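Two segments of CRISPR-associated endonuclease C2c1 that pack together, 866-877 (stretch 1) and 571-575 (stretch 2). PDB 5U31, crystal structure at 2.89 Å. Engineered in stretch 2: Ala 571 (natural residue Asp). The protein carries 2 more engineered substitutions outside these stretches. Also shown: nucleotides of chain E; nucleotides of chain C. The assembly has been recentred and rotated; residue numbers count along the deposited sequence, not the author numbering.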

# COMPACT_ATOMS: atom_id res chain seq x y z
N ASN A 866 4.52 11.68 0.67
CA ASN A 866 5.72 10.97 0.23
C ASN A 866 6.22 10.01 1.30
O ASN A 866 6.57 8.86 0.99
CB ASN A 866 6.81 11.96 -0.16
CG ASN A 866 7.99 11.28 -0.84
OD1 ASN A 866 8.84 10.70 -0.18
ND2 ASN A 866 8.04 11.37 -2.17
N GLN A 867 6.25 10.45 2.56
CA GLN A 867 6.73 9.57 3.62
C GLN A 867 5.82 8.37 3.80
O GLN A 867 6.29 7.26 4.06
CB GLN A 867 6.86 10.34 4.93
CG GLN A 867 7.95 11.39 4.95
CD GLN A 867 7.95 12.16 6.25
OE1 GLN A 867 7.42 11.69 7.26
NE2 GLN A 867 8.53 13.36 6.23
N LEU A 868 4.51 8.58 3.67
CA LEU A 868 3.57 7.47 3.80
C LEU A 868 3.82 6.40 2.75
O LEU A 868 3.53 5.22 2.98
CB LEU A 868 2.14 7.97 3.71
CG LEU A 868 1.62 8.61 5.00
CD1 LEU A 868 0.23 9.15 4.79
CD2 LEU A 868 1.63 7.60 6.14
N MSE A 869 4.35 6.79 1.60
CA MSE A 869 4.65 5.85 0.53
C MSE A 869 6.01 5.20 0.77
O MSE A 869 6.18 4.01 0.52
CB MSE A 869 4.61 6.55 -0.82
CG MSE A 869 3.23 6.56 -1.44
SE MSE A 869 3.15 7.74 -2.97
CE MSE A 869 3.82 9.30 -2.08
N GLN A 870 6.97 6.00 1.23
CA GLN A 870 8.23 5.42 1.70
C GLN A 870 7.96 4.41 2.81
O GLN A 870 8.46 3.28 2.77
CB GLN A 870 9.16 6.52 2.21
CG GLN A 870 9.60 7.51 1.16
CD GLN A 870 10.78 8.34 1.62
OE1 GLN A 870 11.93 8.01 1.32
NE2 GLN A 870 10.50 9.41 2.35
N TRP A 871 7.16 4.81 3.80
CA TRP A 871 6.78 3.92 4.89
C TRP A 871 6.01 2.72 4.36
O TRP A 871 6.42 1.57 4.55
CB TRP A 871 5.95 4.70 5.91
CG TRP A 871 5.80 4.02 7.23
CD1 TRP A 871 6.54 2.98 7.70
CD2 TRP A 871 4.86 4.35 8.26
NE1 TRP A 871 6.11 2.63 8.97
CE2 TRP A 871 5.08 3.45 9.33
CE3 TRP A 871 3.84 5.30 8.38
CZ2 TRP A 871 4.33 3.49 10.50
CZ3 TRP A 871 3.10 5.33 9.54
CH2 TRP A 871 3.35 4.43 10.59
N SER A 872 4.90 2.98 3.68
CA SER A 872 3.96 1.96 3.20
C SER A 872 3.67 0.93 4.30
O SER A 872 4.05 -0.23 4.22
CB SER A 872 4.48 1.30 1.92
OG SER A 872 5.75 0.72 2.12
N HIS A 873 2.99 1.41 5.34
CA HIS A 873 2.70 0.56 6.48
C HIS A 873 1.66 -0.50 6.15
O HIS A 873 1.72 -1.61 6.68
CB HIS A 873 2.24 1.41 7.67
CG HIS A 873 0.97 2.16 7.44
ND1 HIS A 873 0.94 3.48 7.07
CD2 HIS A 873 -0.33 1.77 7.54
CE1 HIS A 873 -0.31 3.88 6.95
NE2 HIS A 873 -1.10 2.86 7.23
N ARG A 874 0.69 -0.17 5.29
CA ARG A 874 -0.31 -1.16 4.91
C ARG A 874 0.32 -2.32 4.16
O ARG A 874 -0.11 -3.47 4.32
CB ARG A 874 -1.40 -0.50 4.06
CG ARG A 874 -2.24 0.50 4.83
CD ARG A 874 -2.97 -0.18 5.98
NE ARG A 874 -4.15 -0.91 5.54
CZ ARG A 874 -4.91 -1.65 6.35
NH1 ARG A 874 -4.59 -1.77 7.63
NH2 ARG A 874 -5.98 -2.28 5.87
N GLY A 875 1.34 -2.04 3.35
CA GLY A 875 2.12 -3.12 2.77
C GLY A 875 2.76 -4.01 3.82
O GLY A 875 2.76 -5.23 3.69
N VAL A 876 3.32 -3.39 4.87
CA VAL A 876 3.88 -4.17 5.97
C VAL A 876 2.81 -5.02 6.62
O VAL A 876 3.03 -6.19 6.96
CB VAL A 876 4.57 -3.25 7.00
CG1 VAL A 876 5.19 -4.06 8.11
CG2 VAL A 876 5.62 -2.38 6.33
N PHE A 877 1.62 -4.45 6.80
CA PHE A 877 0.52 -5.15 7.44
C PHE A 877 0.06 -6.34 6.61
O PHE A 877 -0.23 -7.42 7.15
CB PHE A 877 -0.63 -4.17 7.68
CG PHE A 877 -1.89 -4.79 8.21
CD1 PHE A 877 -1.94 -5.30 9.49
CD2 PHE A 877 -3.03 -4.83 7.42
CE1 PHE A 877 -3.11 -5.87 9.97
CE2 PHE A 877 -4.20 -5.38 7.91
CZ PHE A 877 -4.24 -5.90 9.18
P DT E 6 8.60 8.06 12.80
OP1 DT E 6 9.68 7.08 12.56
OP2 DT E 6 8.11 8.30 14.17
O5' DT E 6 9.03 9.46 12.18
C5' DT E 6 9.40 9.55 10.81
C4' DT E 6 9.45 10.99 10.36
O4' DT E 6 8.19 11.64 10.68
C3' DT E 6 10.55 11.82 11.01
O3' DT E 6 11.33 12.46 10.03
C2' DT E 6 9.80 12.83 11.88
C1' DT E 6 8.44 12.91 11.23
N1 DT E 6 7.36 13.21 12.19
C2 DT E 6 6.75 14.44 12.15
O2 DT E 6 7.02 15.29 11.33
N3 DT E 6 5.78 14.62 13.10
C4 DT E 6 5.38 13.72 14.07
O4 DT E 6 4.50 13.98 14.88
C5 DT E 6 6.08 12.46 14.07
C7 DT E 6 5.74 11.41 15.08
C6 DT E 6 7.03 12.27 13.15
P DG C 14 1.24 0.57 0.60
OP1 DG C 14 1.16 0.91 2.03
OP2 DG C 14 1.95 -0.65 0.16
O5' DG C 14 -0.26 0.46 0.07
C5' DG C 14 -1.21 1.44 0.42
C4' DG C 14 -2.60 1.00 0.01
O4' DG C 14 -2.77 1.16 -1.41
C3' DG C 14 -2.94 -0.45 0.33
O3' DG C 14 -4.13 -0.50 1.11
C2' DG C 14 -3.14 -1.10 -1.05
C1' DG C 14 -3.54 0.09 -1.90
N9 DG C 14 -3.24 -0.07 -3.33
C8 DG C 14 -2.01 -0.30 -3.89
N7 DG C 14 -2.04 -0.39 -5.19
C5 DG C 14 -3.37 -0.20 -5.52
C6 DG C 14 -4.01 -0.18 -6.79
O6 DG C 14 -3.50 -0.34 -7.90
N1 DG C 14 -5.37 0.05 -6.68
C2 DG C 14 -6.04 0.24 -5.50
N2 DG C 14 -7.36 0.44 -5.60
N3 DG C 14 -5.47 0.23 -4.30
C4 DG C 14 -4.13 0.00 -4.39
P DG E 5 3.25 7.58 15.42
OP1 DG E 5 4.00 6.54 16.15
OP2 DG E 5 2.94 8.86 16.09
O5' DG E 5 3.99 7.92 14.04
C5' DG E 5 4.46 6.87 13.21
C4' DG E 5 4.94 7.41 11.87
O4' DG E 5 3.88 8.16 11.25
C3' DG E 5 6.12 8.36 11.95
O3' DG E 5 7.34 7.62 11.90
C2' DG E 5 5.93 9.20 10.68
C1' DG E 5 4.41 9.27 10.56
N9 DG E 5 3.86 10.48 11.14
C8 DG E 5 3.19 10.59 12.34
N7 DG E 5 2.82 11.81 12.61
C5 DG E 5 3.26 12.55 11.52
C6 DG E 5 3.14 13.93 11.25
O6 DG E 5 2.60 14.80 11.95
N1 DG E 5 3.73 14.27 10.04
C2 DG E 5 4.35 13.39 9.19
N2 DG E 5 4.86 13.90 8.06
N3 DG E 5 4.47 12.09 9.43
C4 DG E 5 3.90 11.74 10.61
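Stretch 2 571-575: ALGLR

Stretch 2 lies on stretch 1 as a small apolar contact without a single hydrogen bond between them, in which two leucines hold the indole of Trp 871 while the neighbouring backbone amides turn to DNA. Stretch 1 is two helical segments, 866-871 and 873-877, broken at Ser 872, whose positive phi ends the first helix and whose OG donates a hydrogen bond to Trp 871 O at 2.7 Å. Stretch 2 is extended through Leu 572 and Gly 573, then bends at Leu 574, where psi falls to -46°. The chains run in opposite senses along the contact: Leu 574 lies nearest Trp 871, with CA atoms 6.3 Å apart, and Leu 572 nearest His 873, at 7.3 Å between CA atoms.

Trp 871, with chi1 in the t well, reaches across the gap with a side chain long enough to touch three successive residues. Its CZ2 lies 3.5 Å from Leu 572 CB and 3.2 Å from Leu 572 O, while its NE1 is 3.6 Å from Gly 573 O. Leu 574 packs over one face of the ring, which it shares with the sugar of DG5 in chain E, a place suited to a branched aliphatic chain, and its CD2 comes within 3.5 Å of Trp 871 CB; CD1 of the same leucine rests 4.1 Å from Gln 867 CB.

Leu 572 points toward the second helix, where its CD2 meets Val 876 CG1 at 3.9 Å and its CD1 meets His 873 CB at 4.1 Å. Short, branched valine offers a compact apolar surface here. Gly 573 suits its tight position because an ideal CB would be crowded by OP1 of DT6 in chain E, 3.2 Å away. OP1 of DT6 in chain E also accepts hydrogen bonds from Leu 574 N at 2.8 Å and from Arg 575 N at 3.2 Å.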

# COMPACT_ATOMS: atom_id res chain seq x y z
N ALA A 571 5.09 -1.18 17.00
CA ALA A 571 4.97 0.21 16.58
C ALA A 571 5.86 0.41 15.36
O ALA A 571 7.08 0.58 15.49
CB ALA A 571 5.35 1.16 17.71
N LEU A 572 5.26 0.39 14.18
CA LEU A 572 6.00 0.64 12.95
C LEU A 572 6.46 2.09 12.89
O LEU A 572 5.77 3.01 13.35
CB LEU A 572 5.15 0.32 11.73
CG LEU A 572 4.62 -1.11 11.62
CD1 LEU A 572 3.65 -1.22 10.46
CD2 LEU A 572 5.76 -2.10 11.48
N GLY A 573 7.63 2.30 12.30
CA GLY A 573 8.18 3.63 12.15
C GLY A 573 9.14 3.68 10.99
O GLY A 573 9.43 2.68 10.34
N LEU A 574 9.65 4.89 10.74
CA LEU A 574 10.63 5.13 9.69
C LEU A 574 12.05 5.06 10.24
O LEU A 574 12.93 4.43 9.63
CB LEU A 574 10.38 6.48 9.02
CG LEU A 574 9.08 6.54 8.22
CD1 LEU A 574 8.98 7.83 7.43
CD2 LEU A 574 9.07 5.35 7.30
N ARG A 575 12.30 5.72 11.38
CA ARG A 575 13.62 5.67 12.00
C ARG A 575 13.96 4.25 12.45
O ARG A 575 15.03 3.73 12.12
CB ARG A 575 13.66 6.62 13.19
CG ARG A 575 13.33 8.05 12.85
CD ARG A 575 12.49 8.66 13.94
NE ARG A 575 12.41 10.11 13.84
CZ ARG A 575 11.64 10.86 14.62
NH1 ARG A 575 10.88 10.29 15.55
NH2 ARG A 575 11.63 12.18 14.48